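Local coordinates for PHD finger protein 14 (Danio rerio, PDB 7D86) that reads histone H3, preferring the unmodified form, through its zinc-finger PZP module and represses PDGFRA expression, at residues L10-N19 with G33-Y41; Q163-A171 with F181-A189. All blocks are in the same frame, centred on the assembly; numbering follows the deposited sequence.

Overall arrangement
Interaction 1 comes first along the chain and builds the first zinc site of PHD finger 1, the CxxC loop 10-19 against strand 35-37 and the turn after it. Interaction 2 closes PHD finger 2 near the end of the PZP module, pairing strands 168-170 and 181-183 into a hairpin that runs on into the last zinc ligands. Their centres lie about 17 Å apart, yet the two meet: Gln163 NE2 is 2.9 Å from Cys13 O, probably a hydrogen bond. Helix 191-204 and helix 96-101 both touch the two contacts, consistent with the fingers packing as one unit, the region required for histone H3 binding.

Interaction 1 of 2, residues L10-N19 with G33-Y41; sequences LICCVCLGDN and GVTVHEGCY. With ZN (zinc ion), chain E.
Cys12 and Cys15 of a CxxC loop meet His37 and Cys40 round a zinc ion, the first metal site of a PHD finger. Three sulfurs bind the metal, and ND1 of His37 completes the set at 2.1 Å. The tight part lies around Cys12. Its SG stands anti to the backbone N (chi1 175°), which brings it to the zinc and also under the N-H of His37, a nearly straight bond of 3.3 Å. A second N-H, that of Val14, points at the same sulfur from within the loop, and such donors would probably temper the thiolate charge. Beside the site, Thr35 ties the loop to the strand twice: its OG1 donates to Ile11 O at a very short 2.5 Å, and its carbonyl O accepts from Cys13 N. CG2 of Val14 lies alongside CG2 of Val36 at 3.7 Å, and Val14 is in turn covered by Val96 and Leu100 of helix 96-101. The contact is looser toward its ends. Leu10, partly exposed, comes no nearer than 4.3 Å, from CD1 to Thr35 CG2, and Asn19 is exposed, its side chain leading away from the strand. Even so, its backbone helps to fix the imidazole, already held by the zinc ion at ND1: NE2 of His37 donates to Asn19 O at 2.9 Å, the oxygen lying within 2° of the ring plane.

Interaction 2 of 2, residues Q163-A171 with F181-A189; sequences QREGLLSEA and FFAYCKQHA. With ZN (zinc ion), chain B.
Ser169 and Phe182 form the hydrogen-bonded pair of an antiparallel beta hairpin in PHD finger 2, flanked by the non-hydrogen-bonded pairs Leu168 with Ala183 and Glu170 with Phe181. Among the backbone bonds, Ser169 N reaches Phe182 O at 2.8 Å, nearly along the C=O axis, and Phe182 N returns to Ser169 O. A weak bond from Tyr184 N to Leu167 O carries the pairing past the strand. Aromatic contacts occupy both sides of the hairpin. Phe182 has CG between its backbone N and carbonyl carbon (chi1 60°), which swings the ring across to the other strand, where Ser169 CB sits over one face, 3.7 Å from the centroid, in a CH-pi contact, and CE1 reaches Ala171 CB. Replacing Phe182 by an alanine would probably leave Ser169 CB without its aromatic cover and open a gap beside Ala171 CB. On the face of Leu168 and Ala183, the extended Glu170 runs alongside Phe181, CD 3.4 Å from CE1, with carboxylate and ring planes 30° apart. Apolar packing involves buried Leu167, whose CD2 touches Ala189 CB at 3.9 Å, and Leu168, whose CD2 meets Ala183 CB. Leu167, which follows the Schellman motif at Gly166, also lies against the backbone oxygen of Tyr184. Charges gather at the helix end, where Lys186 NZ makes a 3.5 Å salt bridge with Glu165 OE1; Arg194 of helix 191-204 pairs with the same oxygen. Metal bonds hold the far end of 181-189 to the rest of the finger: Cys148 and Cys153 supply two ligands of the zinc ion, and the turn after the hairpin adds the others, Cys185 SG at 2.3 Å and His188 ND1 at 2.1 Å.

Interaction 1 of 2, residues L10-N19 with G33-Y41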
loop_
_atom_site.group_PDB
_atom_site.type_symbol
_atom_site.label_atom_id
_atom_site.label_comp_id
_atom_site.label_asym_id
_atom_site.label_seq_id
_atom_site.Cartn_x
_atom_site.Cartn_y
_atom_site.Cartn_z
ATOM N N LEU A 10 -7.482 2.932 16.242
ATOM C CA LEU A 10 -7.068 3.475 14.957
ATOM C C LEU A 10 -6.632 2.332 14.038
ATOM O O LEU A 10 -6.356 1.217 14.484
ATOM C CB LEU A 10 -5.929 4.484 15.127
ATOM C CG LEU A 10 -6.210 5.792 15.890
ATOM C CD1 LEU A 10 -4.945 6.631 16.007
ATOM C CD2 LEU A 10 -7.309 6.595 15.218
ATOM N N ILE A 11 -6.582 2.616 12.740
ATOM C CA ILE A 11 -6.224 1.622 11.734
ATOM C C ILE A 11 -5.003 2.103 10.969
ATOM O O ILE A 11 -4.952 3.258 10.537
ATOM C CB ILE A 11 -7.387 1.350 10.765
ATOM C CG1 ILE A 11 -8.620 0.905 11.551
ATOM C CG2 ILE A 11 -6.978 0.301 9.703
ATOM C CD1 ILE A 11 -9.846 0.695 10.707
ATOM N N CYS A 12 -4.039 1.203 10.777
ATOM C CA CYS A 12 -2.883 1.468 9.928
ATOM C C CYS A 12 -3.303 1.403 8.465
ATOM O O CYS A 12 -3.843 0.389 8.016
ATOM C CB CYS A 12 -1.776 0.453 10.200
ATOM S SG CYS A 12 -0.386 0.661 9.073
ATOM N N CYS A 13 -3.045 2.473 7.717
ATOM C CA CYS A 13 -3.449 2.524 6.318
ATOM C C CYS A 13 -2.526 1.719 5.406
ATOM O O CYS A 13 -2.770 1.654 4.197
ATOM C CB CYS A 13 -3.504 3.973 5.844
ATOM S SG CYS A 13 -1.875 4.676 5.597
ATOM N N VAL A 14 -1.487 1.095 5.938
ATOM C CA VAL A 14 -0.593 0.258 5.143
ATOM C C VAL A 14 -0.994 -1.209 5.219
ATOM O O VAL A 14 -1.232 -1.847 4.195
ATOM C CB VAL A 14 0.872 0.461 5.588
ATOM C CG1 VAL A 14 1.795 -0.560 4.884
ATOM C CG2 VAL A 14 1.312 1.899 5.294
ATOM N N CYS A 15 -1.097 -1.756 6.432
ATOM C CA CYS A 15 -1.429 -3.162 6.620
ATOM C C CYS A 15 -2.886 -3.403 6.996
ATOM O O CYS A 15 -3.293 -4.565 7.072
ATOM C CB CYS A 15 -0.525 -3.772 7.698
ATOM S SG CYS A 15 -0.815 -3.101 9.362
ATOM N N LEU A 16 -3.670 -2.349 7.240
ATOM C CA LEU A 16 -5.070 -2.403 7.679
ATOM C C LEU A 16 -5.253 -3.058 9.045
ATOM O O LEU A 16 -6.392 -3.311 9.455
ATOM C CB LEU A 16 -5.972 -3.101 6.648
ATOM C CG LEU A 16 -5.997 -2.448 5.258
ATOM C CD1 LEU A 16 -6.974 -3.163 4.336
ATOM C CD2 LEU A 16 -6.306 -0.938 5.323
ATOM N N GLY A 17 -4.173 -3.329 9.774
ATOM C CA GLY A 17 -4.292 -3.782 11.142
ATOM C C GLY A 17 -4.667 -2.648 12.078
ATOM O O GLY A 17 -4.621 -1.470 11.725
ATOM N N ASP A 18 -5.037 -3.015 13.311
ATOM C CA ASP A 18 -5.488 -2.025 14.281
ATOM C C ASP A 18 -4.787 -2.127 15.632
ATOM O O ASP A 18 -5.177 -1.419 16.570
ATOM C CB ASP A 18 -7.006 -2.126 14.480
ATOM C CG ASP A 18 -7.462 -3.522 14.902
ATOM O OD1 ASP A 18 -6.955 -4.059 15.910
ATOM O OD2 ASP A 18 -8.356 -4.077 14.231
ATOM N N ASN A 19 -3.773 -2.975 15.764
ATOM C CA ASN A 19 -3.117 -3.167 17.051
ATOM C C ASN A 19 -2.091 -2.059 17.271
ATOM O O ASN A 19 -1.134 -1.926 16.499
ATOM C CB ASN A 19 -2.454 -4.541 17.114
ATOM C CG ASN A 19 -2.270 -5.037 18.537
ATOM O OD1 ASN A 19 -2.875 -4.512 19.473
ATOM N ND2 ASN A 19 -1.439 -6.060 18.705
ATOM N N GLY A 33 -4.220 13.698 8.810
ATOM C CA GLY A 33 -4.954 12.691 9.551
ATOM C C GLY A 33 -4.650 11.250 9.188
ATOM O O GLY A 33 -5.274 10.345 9.756
ATOM N N VAL A 34 -3.718 10.997 8.268
ATOM C CA VAL A 34 -3.419 9.617 7.900
ATOM C C VAL A 34 -2.849 8.887 9.110
ATOM O O VAL A 34 -2.172 9.482 9.961
ATOM C CB VAL A 34 -2.461 9.573 6.698
ATOM C CG1 VAL A 34 -1.037 9.947 7.111
ATOM C CG2 VAL A 34 -2.496 8.196 6.033
ATOM N N THR A 35 -3.139 7.593 9.206
ATOM C CA THR A 35 -2.752 6.780 10.351
ATOM C C THR A 35 -1.939 5.586 9.876
ATOM O O THR A 35 -2.276 4.963 8.866
ATOM C CB THR A 35 -3.982 6.295 11.126
ATOM O OG1 THR A 35 -4.905 5.687 10.217
ATOM C CG2 THR A 35 -4.666 7.459 11.833
ATOM N N VAL A 36 -0.874 5.267 10.609
ATOM C CA VAL A 36 0.069 4.243 10.174
ATOM C C VAL A 36 0.820 3.723 11.386
ATOM O O VAL A 36 1.077 4.460 12.346
ATOM C CB VAL A 36 1.028 4.806 9.093
ATOM C CG1 VAL A 36 1.919 5.909 9.678
ATOM C CG2 VAL A 36 1.869 3.690 8.476
ATOM N N HIS A 37 1.139 2.422 11.365
ATOM C CA HIS A 37 2.095 1.860 12.304
ATOM C C HIS A 37 3.441 2.549 12.135
ATOM O O HIS A 37 3.889 2.792 11.010
ATOM C CB HIS A 37 2.284 0.353 12.065
ATOM C CG HIS A 37 1.169 -0.510 12.575
ATOM N ND1 HIS A 37 0.457 -1.358 11.754
ATOM C CD2 HIS A 37 0.684 -0.700 13.825
ATOM C CE1 HIS A 37 -0.438 -2.015 12.472
ATOM N NE2 HIS A 37 -0.321 -1.634 13.732
ATOM N N GLU A 38 4.086 2.863 13.262
ATOM C CA GLU A 38 5.494 3.244 13.229
ATOM C C GLU A 38 6.303 2.262 12.387
ATOM O O GLU A 38 7.066 2.663 11.499
ATOM C CB GLU A 38 6.057 3.302 14.651
ATOM C CG GLU A 38 5.557 4.451 15.498
ATOM C CD GLU A 38 5.919 4.279 16.962
ATOM O OE1 GLU A 38 6.004 3.120 17.421
ATOM O OE2 GLU A 38 6.121 5.296 17.654
ATOM N N GLY A 39 6.134 0.963 12.649
ATOM C CA GLY A 39 6.882 -0.061 11.942
ATOM C C GLY A 39 6.508 -0.209 10.484
ATOM O O GLY A 39 7.288 -0.772 9.713
ATOM N N CYS A 40 5.342 0.291 10.082
ATOM C CA CYS A 40 4.963 0.262 8.676
ATOM C C CYS A 40 5.406 1.503 7.909
ATOM O O CYS A 40 5.200 1.564 6.693
ATOM C CB CYS A 40 3.448 0.085 8.535
ATOM S SG CYS A 40 2.841 -1.543 9.041
ATOM N N TYR A 41 6.020 2.486 8.580
ATOM C CA TYR A 41 6.432 3.722 7.928
ATOM C C TYR A 41 7.909 4.040 8.115
ATOM O O TYR A 41 8.357 5.113 7.692
ATOM C CB TYR A 41 5.594 4.901 8.448
ATOM C CG TYR A 41 5.530 6.092 7.513
ATOM C CD1 TYR A 41 5.083 5.944 6.209
ATOM C CD2 TYR A 41 5.883 7.371 7.947
ATOM C CE1 TYR A 41 5.006 7.016 5.353
ATOM C CE2 TYR A 41 5.815 8.459 7.094
ATOM C CZ TYR A 41 5.371 8.278 5.799
ATOM O OH TYR A 41 5.289 9.351 4.946
HETATM ZN ZN ZN E . 0.625 -1.347 9.703
#

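Interaction 2 of 2, residues Q163-A171 with F181-A189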
loop_
_atom_site.group_PDB
_atom_site.type_symbol
_atom_site.label_atom_id
_atom_site.label_comp_id
_atom_site.label_asym_id
_atom_site.label_seq_id
_atom_site.Cartn_x
_atom_site.Cartn_y
_atom_site.Cartn_z
ATOM N N GLN A 163 -6.000 -3.450 -2.265
ATOM C CA GLN A 163 -6.078 -3.168 -0.835
ATOM C C GLN A 163 -7.509 -2.845 -0.432
ATOM O O GLN A 163 -7.995 -3.306 0.609
ATOM C CB GLN A 163 -5.144 -2.006 -0.467
ATOM C CG GLN A 163 -5.040 -1.754 1.034
ATOM C CD GLN A 163 -4.282 -0.480 1.380
ATOM O OE1 GLN A 163 -4.393 0.534 0.690
ATOM N NE2 GLN A 163 -3.507 -0.532 2.458
ATOM N N ARG A 164 -8.198 -2.062 -1.263
ATOM C CA ARG A 164 -9.568 -1.654 -0.973
ATOM C C ARG A 164 -10.496 -2.857 -0.912
ATOM O O ARG A 164 -11.443 -2.882 -0.117
ATOM C CB ARG A 164 -10.037 -0.659 -2.038
ATOM C CG ARG A 164 -11.465 -0.194 -1.913
ATOM C CD ARG A 164 -11.905 0.581 -3.151
ATOM N NE ARG A 164 -12.209 -0.327 -4.255
ATOM C CZ ARG A 164 -11.557 -0.352 -5.413
ATOM N NH1 ARG A 164 -10.570 0.502 -5.642
ATOM N NH2 ARG A 164 -11.906 -1.225 -6.350
ATOM N N GLU A 165 -10.244 -3.855 -1.742
ATOM C CA GLU A 165 -11.078 -5.052 -1.774
ATOM C C GLU A 165 -10.650 -6.106 -0.754
ATOM O O GLU A 165 -11.225 -7.208 -0.743
ATOM C CB GLU A 165 -11.065 -5.647 -3.186
ATOM C CG GLU A 165 -11.771 -4.787 -4.226
ATOM C CD GLU A 165 -13.270 -4.687 -3.979
ATOM O OE1 GLU A 165 -13.835 -5.590 -3.325
ATOM O OE2 GLU A 165 -13.888 -3.700 -4.431
ATOM N N GLY A 166 -9.669 -5.798 0.094
ATOM C CA GLY A 166 -9.254 -6.717 1.139
ATOM C C GLY A 166 -8.385 -7.856 0.643
ATOM O O GLY A 166 -8.393 -8.941 1.235
ATOM N N LEU A 167 -7.631 -7.639 -0.427
ATOM C CA LEU A 167 -6.942 -8.723 -1.126
ATOM C C LEU A 167 -5.451 -8.815 -0.815
ATOM O O LEU A 167 -4.806 -9.780 -1.237
ATOM C CB LEU A 167 -7.136 -8.565 -2.640
ATOM C CG LEU A 167 -8.598 -8.504 -3.095
ATOM C CD1 LEU A 167 -8.671 -8.342 -4.600
ATOM C CD2 LEU A 167 -9.334 -9.766 -2.659
ATOM N N LEU A 168 -4.880 -7.848 -0.101
ATOM C CA LEU A 168 -3.452 -7.844 0.196
ATOM C C LEU A 168 -3.205 -8.538 1.525
ATOM O O LEU A 168 -3.893 -8.266 2.513
ATOM C CB LEU A 168 -2.898 -6.418 0.251
ATOM C CG LEU A 168 -3.115 -5.520 -0.964
ATOM C CD1 LEU A 168 -2.443 -4.167 -0.744
ATOM C CD2 LEU A 168 -2.576 -6.196 -2.231
ATOM N N SER A 169 -2.219 -9.439 1.541
ATOM C CA SER A 169 -1.857 -10.181 2.737
ATOM C C SER A 169 -0.362 -10.066 2.991
ATOM O O SER A 169 0.437 -9.870 2.071
ATOM C CB SER A 169 -2.242 -11.672 2.619
ATOM O OG SER A 169 -3.624 -11.838 2.362
ATOM N N GLU A 170 0.010 -10.202 4.258
ATOM C CA GLU A 170 1.407 -10.336 4.650
ATOM C C GLU A 170 1.536 -11.602 5.482
ATOM O O GLU A 170 0.844 -11.751 6.491
ATOM C CB GLU A 170 1.894 -9.120 5.440
ATOM C CG GLU A 170 3.355 -9.221 5.882
ATOM C CD GLU A 170 3.818 -8.009 6.682
ATOM O OE1 GLU A 170 5.033 -7.905 6.952
ATOM O OE2 GLU A 170 2.972 -7.162 7.038
ATOM N N ALA A 171 2.408 -12.514 5.055
ATOM C CA ALA A 171 2.635 -13.735 5.814
ATOM C C ALA A 171 3.274 -13.421 7.163
ATOM O O ALA A 171 4.057 -12.478 7.303
ATOM C CB ALA A 171 3.528 -14.699 5.022
ATOM N N PHE A 181 4.857 -10.679 1.218
ATOM C CA PHE A 181 3.724 -9.896 0.747
ATOM C C PHE A 181 3.110 -10.566 -0.474
ATOM O O PHE A 181 3.773 -10.718 -1.501
ATOM C CB PHE A 181 4.161 -8.470 0.425
ATOM C CG PHE A 181 4.691 -7.736 1.614
ATOM C CD1 PHE A 181 3.826 -7.195 2.549
ATOM C CD2 PHE A 181 6.056 -7.597 1.809
ATOM C CE1 PHE A 181 4.314 -6.516 3.655
ATOM C CE2 PHE A 181 6.548 -6.930 2.912
ATOM C CZ PHE A 181 5.666 -6.388 3.840
ATOM N N PHE A 182 1.842 -10.957 -0.369
ATOM C CA PHE A 182 1.173 -11.598 -1.487
ATOM C C PHE A 182 -0.260 -11.097 -1.585
ATOM O O PHE A 182 -0.806 -10.500 -0.651
ATOM C CB PHE A 182 1.216 -13.133 -1.362
ATOM C CG PHE A 182 0.565 -13.655 -0.119
ATOM C CD1 PHE A 182 1.255 -13.687 1.082
ATOM C CD2 PHE A 182 -0.735 -14.134 -0.155
ATOM C CE1 PHE A 182 0.656 -14.175 2.230
ATOM C CE2 PHE A 182 -1.338 -14.626 0.989
ATOM C CZ PHE A 182 -0.643 -14.646 2.181
ATOM N N ALA A 183 -0.859 -11.339 -2.745
ATOM C CA ALA A 183 -2.212 -10.895 -3.026
ATOM C C ALA A 183 -2.958 -11.957 -3.821
ATOM O O ALA A 183 -2.386 -12.614 -4.693
ATOM C CB ALA A 183 -2.217 -9.587 -3.813
ATOM N N TYR A 184 -4.253 -12.081 -3.537
ATOM C CA TYR A 184 -5.143 -13.014 -4.217
ATOM C C TYR A 184 -6.313 -12.256 -4.821
ATOM O O TYR A 184 -6.846 -11.325 -4.205
ATOM C CB TYR A 184 -5.700 -14.076 -3.266
ATOM C CG TYR A 184 -4.705 -15.064 -2.702
ATOM C CD1 TYR A 184 -3.671 -15.575 -3.474
ATOM C CD2 TYR A 184 -4.818 -15.498 -1.389
ATOM C CE1 TYR A 184 -2.769 -16.495 -2.944
ATOM C CE2 TYR A 184 -3.936 -16.406 -0.851
ATOM C CZ TYR A 184 -2.910 -16.899 -1.628
ATOM O OH TYR A 184 -2.038 -17.788 -1.066
ATOM N N CYS A 185 -6.740 -12.670 -6.010
ATOM C CA CYS A 185 -7.954 -12.074 -6.547
ATOM C C CYS A 185 -9.148 -12.491 -5.686
ATOM O O CYS A 185 -9.034 -13.331 -4.786
ATOM C CB CYS A 185 -8.166 -12.498 -7.999
ATOM S SG CYS A 185 -8.570 -14.257 -8.166
ATOM N N LYS A 186 -10.312 -11.908 -5.976
ATOM C CA LYS A 186 -11.501 -12.219 -5.181
ATOM C C LYS A 186 -11.854 -13.701 -5.245
ATOM O O LYS A 186 -12.353 -14.267 -4.267
ATOM C CB LYS A 186 -12.692 -11.390 -5.651
ATOM C CG LYS A 186 -12.550 -9.888 -5.446
ATOM C CD LYS A 186 -13.808 -9.177 -5.912
ATOM C CE LYS A 186 -13.615 -7.670 -5.943
ATOM N NZ LYS A 186 -14.830 -6.964 -6.440
ATOM N N GLN A 187 -11.613 -14.344 -6.383
ATOM C CA GLN A 187 -11.984 -15.752 -6.486
ATOM C C GLN A 187 -11.113 -16.633 -5.598
ATOM O O GLN A 187 -11.572 -17.678 -5.127
ATOM C CB GLN A 187 -11.902 -16.218 -7.937
ATOM C CG GLN A 187 -12.525 -17.580 -8.173
ATOM C CD GLN A 187 -12.413 -18.031 -9.615
ATOM O OE1 GLN A 187 -11.703 -17.422 -10.418
ATOM N NE2 GLN A 187 -13.114 -19.104 -9.953
ATOM N N HIS A 188 -9.878 -16.218 -5.326
ATOM C CA HIS A 188 -8.918 -17.063 -4.632
ATOM C C HIS A 188 -8.590 -16.597 -3.221
ATOM O O HIS A 188 -7.772 -17.232 -2.549
ATOM C CB HIS A 188 -7.637 -17.161 -5.468
ATOM C CG HIS A 188 -7.845 -17.840 -6.790
ATOM N ND1 HIS A 188 -7.372 -17.324 -7.977
ATOM C CD2 HIS A 188 -8.485 -18.991 -7.109
ATOM C CE1 HIS A 188 -7.709 -18.126 -8.971
ATOM N NE2 HIS A 188 -8.382 -19.148 -8.470
ATOM N N ALA A 189 -9.205 -15.520 -2.752
ATOM C CA ALA A 189 -8.834 -14.932 -1.475
ATOM C C ALA A 189 -9.442 -15.704 -0.306
ATOM O O ALA A 189 -10.453 -16.390 -0.436
ATOM C CB ALA A 189 -9.291 -13.479 -1.403
HETATM ZN ZN ZN B . -6.644 -15.499 -8.619
#